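Long-range contact in dual function macrocyclase-peptidase POPB (Galerina marginata, PDB 5N4B), which cleaves peptide bonds after proline and macrocyclises the trimmed peptide precursor in the biosynthesis of amanitin toxins: residues V128-A140 / R175-A187. The protein carries 1 engineered substitution. Sequence-based numbering, arbitrary orientation. Where two conformers were deposited one is given.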
# COMPACT_ATOMS: atom_id res chain seq x y z
N VAL A 128 -26.19 17.69 1.71
CA VAL A 128 -25.64 18.38 0.55
C VAL A 128 -25.42 17.46 -0.65
O VAL A 128 -25.09 17.95 -1.75
CB VAL A 128 -24.33 19.13 0.87
CG1 VAL A 128 -24.52 20.18 1.99
CG2 VAL A 128 -23.22 18.16 1.22
N GLY A 129 -25.60 16.15 -0.48
CA GLY A 129 -25.37 15.19 -1.54
C GLY A 129 -26.34 14.04 -1.49
O GLY A 129 -27.08 13.87 -0.51
N ASP A 130 -26.42 13.34 -2.60
CA ASP A 130 -27.20 12.11 -2.72
C ASP A 130 -26.24 10.99 -3.13
O ASP A 130 -25.17 11.23 -3.70
CB ASP A 130 -28.27 12.18 -3.84
CG ASP A 130 -29.18 13.43 -3.80
OD1 ASP A 130 -29.77 13.64 -2.76
OD2 ASP A 130 -29.25 14.18 -4.82
N VAL A 131 -26.60 9.75 -2.86
CA VAL A 131 -25.80 8.61 -3.29
C VAL A 131 -25.75 8.59 -4.80
O VAL A 131 -26.78 8.66 -5.48
CB VAL A 131 -26.38 7.30 -2.73
CG1 VAL A 131 -25.69 6.09 -3.34
CG2 VAL A 131 -26.34 7.27 -1.21
N PHE A 132 -24.54 8.42 -5.34
CA PHE A 132 -24.32 8.08 -6.73
C PHE A 132 -23.94 6.62 -6.90
O PHE A 132 -24.52 5.92 -7.75
CB PHE A 132 -23.28 9.00 -7.44
CG PHE A 132 -22.80 8.45 -8.71
CD1 PHE A 132 -23.70 8.20 -9.73
CD2 PHE A 132 -21.49 8.06 -8.91
CE1 PHE A 132 -23.30 7.59 -10.86
CE2 PHE A 132 -21.10 7.46 -10.04
CZ PHE A 132 -21.96 7.23 -11.04
N PHE A 133 -23.01 6.11 -6.11
CA PHE A 133 -22.53 4.75 -6.32
C PHE A 133 -22.19 4.15 -4.98
O PHE A 133 -21.22 4.58 -4.31
CB PHE A 133 -21.31 4.72 -7.26
CG PHE A 133 -20.85 3.34 -7.61
CD1 PHE A 133 -21.47 2.64 -8.63
CD2 PHE A 133 -19.85 2.72 -6.91
CE1 PHE A 133 -21.08 1.36 -8.98
CE2 PHE A 133 -19.47 1.40 -7.29
CZ PHE A 133 -20.13 0.76 -8.31
N ASP A 134 -22.98 3.17 -4.56
CA ASP A 134 -22.80 2.47 -3.28
C ASP A 134 -22.20 1.09 -3.56
O ASP A 134 -22.93 0.17 -3.96
CB ASP A 134 -24.13 2.35 -2.54
CG ASP A 134 -23.99 1.69 -1.19
OD1 ASP A 134 -22.89 1.16 -0.92
OD2 ASP A 134 -24.97 1.70 -0.41
N PRO A 135 -20.90 0.90 -3.41
CA PRO A 135 -20.33 -0.41 -3.76
C PRO A 135 -20.85 -1.53 -2.88
O PRO A 135 -20.69 -2.71 -3.24
CB PRO A 135 -18.83 -0.20 -3.59
CG PRO A 135 -18.59 1.10 -3.16
CD PRO A 135 -19.88 1.83 -2.91
N ASN A 136 -21.44 -1.22 -1.72
CA ASN A 136 -21.92 -2.28 -0.87
C ASN A 136 -23.06 -3.02 -1.53
O ASN A 136 -23.41 -4.11 -1.05
CB ASN A 136 -22.35 -1.71 0.48
CG ASN A 136 -21.22 -1.01 1.22
OD1 ASN A 136 -20.34 -1.65 1.80
ND2 ASN A 136 -21.24 0.29 1.21
N VAL A 137 -23.73 -2.45 -2.52
CA VAL A 137 -24.82 -3.19 -3.16
C VAL A 137 -24.40 -3.96 -4.40
O VAL A 137 -25.24 -4.54 -5.08
CB VAL A 137 -26.03 -2.30 -3.43
CG1 VAL A 137 -26.47 -1.58 -2.17
CG2 VAL A 137 -25.75 -1.33 -4.49
N LEU A 138 -23.09 -3.99 -4.70
CA LEU A 138 -22.64 -4.78 -5.84
C LEU A 138 -23.02 -6.26 -5.67
O LEU A 138 -23.30 -6.94 -6.65
CB LEU A 138 -21.13 -4.60 -6.04
CG LEU A 138 -20.75 -3.26 -6.67
CD1 LEU A 138 -19.27 -3.04 -6.45
CD2 LEU A 138 -21.11 -3.18 -8.14
N ALA A 139 -22.99 -6.75 -4.44
CA ALA A 139 -23.55 -8.06 -4.08
C ALA A 139 -24.25 -7.93 -2.74
O ALA A 139 -23.67 -7.43 -1.78
CB ALA A 139 -22.46 -9.15 -4.04
N ALA A 140 -25.47 -8.48 -2.66
CA ALA A 140 -26.25 -8.46 -1.42
C ALA A 140 -25.51 -9.11 -0.26
O ALA A 140 -25.72 -8.73 0.90
CB ALA A 140 -27.58 -9.18 -1.62
N ARG A 175 -20.97 2.81 -16.27
CA ARG A 175 -22.33 3.32 -16.15
C ARG A 175 -22.37 4.82 -16.35
O ARG A 175 -21.40 5.54 -16.12
CB ARG A 175 -23.01 2.98 -14.79
CG ARG A 175 -22.37 3.72 -13.62
CD ARG A 175 -22.74 3.15 -12.27
NE ARG A 175 -24.17 3.06 -12.09
CZ ARG A 175 -24.87 1.93 -12.11
NH1 ARG A 175 -24.34 0.73 -12.24
NH2 ARG A 175 -26.18 2.02 -12.01
N SER A 176 -23.52 5.31 -16.83
CA SER A 176 -23.75 6.73 -16.93
C SER A 176 -23.70 7.38 -15.55
O SER A 176 -24.21 6.82 -14.57
CB SER A 176 -25.14 6.97 -17.52
OG SER A 176 -25.43 8.37 -17.43
N THR A 177 -23.13 8.58 -15.47
CA THR A 177 -23.14 9.33 -14.24
C THR A 177 -24.53 9.77 -13.80
O THR A 177 -24.69 10.23 -12.66
CB THR A 177 -22.17 10.53 -14.31
OG1 THR A 177 -22.49 11.43 -15.40
CG2 THR A 177 -20.78 9.99 -14.51
N SER A 178 -25.50 9.68 -14.70
CA SER A 178 -26.90 9.97 -14.40
C SER A 178 -27.66 8.75 -13.91
O SER A 178 -28.86 8.85 -13.70
CB SER A 178 -27.59 10.49 -15.66
OG SER A 178 -27.69 9.47 -16.63
N SER A 179 -27.00 7.60 -13.75
CA SER A 179 -27.65 6.35 -13.35
C SER A 179 -27.03 5.87 -12.04
O SER A 179 -26.04 5.12 -12.06
CB SER A 179 -27.51 5.30 -14.45
OG SER A 179 -28.15 4.09 -14.10
N PRO A 180 -27.59 6.26 -10.91
CA PRO A 180 -27.00 5.84 -9.63
C PRO A 180 -27.13 4.34 -9.39
O PRO A 180 -27.97 3.64 -9.98
CB PRO A 180 -27.78 6.64 -8.58
CG PRO A 180 -28.83 7.32 -9.26
CD PRO A 180 -28.71 7.20 -10.74
N LEU A 181 -26.23 3.82 -8.56
CA LEU A 181 -26.32 2.46 -8.03
C LEU A 181 -26.48 2.63 -6.53
O LEU A 181 -25.54 3.00 -5.84
CB LEU A 181 -25.07 1.62 -8.33
CG LEU A 181 -25.22 0.18 -7.84
CD1 LEU A 181 -26.17 -0.55 -8.76
CD2 LEU A 181 -23.84 -0.51 -7.82
N SER A 182 -27.66 2.32 -6.02
CA SER A 182 -27.98 2.49 -4.61
C SER A 182 -28.94 1.39 -4.22
O SER A 182 -29.47 0.67 -5.06
CB SER A 182 -28.61 3.83 -4.38
OG SER A 182 -29.91 3.83 -5.02
N GLN A 183 -29.17 1.26 -2.91
CA GLN A 183 -30.17 0.30 -2.46
C GLN A 183 -31.52 0.59 -3.09
O GLN A 183 -32.24 -0.34 -3.50
CB GLN A 183 -30.33 0.38 -0.94
CG GLN A 183 -29.13 -0.04 -0.16
CD GLN A 183 -29.01 -1.54 -0.14
OE1 GLN A 183 -29.79 -2.25 -0.77
NE2 GLN A 183 -28.03 -2.04 0.60
N ALA A 184 -31.86 1.88 -3.22
CA ALA A 184 -33.14 2.25 -3.82
C ALA A 184 -33.18 1.87 -5.29
O ALA A 184 -34.15 1.27 -5.77
CB ALA A 184 -33.43 3.73 -3.64
N SER A 185 -32.11 2.17 -6.02
CA SER A 185 -32.14 1.93 -7.46
C SER A 185 -32.20 0.47 -7.78
O SER A 185 -32.89 0.08 -8.74
CB SER A 185 -30.94 2.60 -8.14
OG SER A 185 -29.75 1.85 -7.95
N VAL A 186 -31.51 -0.39 -7.01
CA VAL A 186 -31.55 -1.82 -7.24
C VAL A 186 -32.95 -2.36 -6.92
O VAL A 186 -33.45 -3.26 -7.61
CB VAL A 186 -30.46 -2.53 -6.41
CG1 VAL A 186 -30.60 -4.01 -6.50
CG2 VAL A 186 -29.04 -2.10 -6.85
N ALA A 187 -33.58 -1.88 -5.85
CA ALA A 187 -34.93 -2.37 -5.54
C ALA A 187 -35.92 -1.97 -6.62
O ALA A 187 -36.85 -2.72 -6.94
CB ALA A 187 -35.34 -1.80 -4.20
O HOH W 1 -27.31 2.98 -1.38
O HOH W 2 -25.70 -0.05 1.29
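Leu181 joins two neighbouring four-stranded blades of the beta-propeller: it lies in the excursion between strands 170-176 and 198-201 and meets Phe133 at the end of the outermost strand, 129-133, of the preceding blade. A single beta bridge pairs Leu181 with Phe133. Leu181 N donates to Phe132 O (2.8 Å), and Leu181 O receives Asp134 N at 2.9 Å. With CG anti to the backbone N (chi1 -176°), the Leu181 side chain follows the flank of the Phe133 ring towards Leu138. Its CB packs 3.8 Å from Phe133 CD1 and also covers one face of the Arg175 guanidinium. CG meets Val137 CG2 at 3.7 Å, the two branches passing head to tail. At the tip, CD2 comes within 3.5 Å of Phe133 CE1 and touches Leu138 CD2, the Leu138 side chain lying nearly perpendicular to it. Arg175 NE and NH2 both grip Ser179 O from within the guanidinium plane and so fix the group's rotation, while NH1 forms a salt bridge with Asp191. Phe132 and Phe133 form a classic beta bulge opposite Leu110. Directly after Leu181, Ser182 and Ser185 make a capping box that starts helix 183-188. There a water accepts from Gln183 N (3.0 Å) and donates to Asp134 OD2 (2.8 Å).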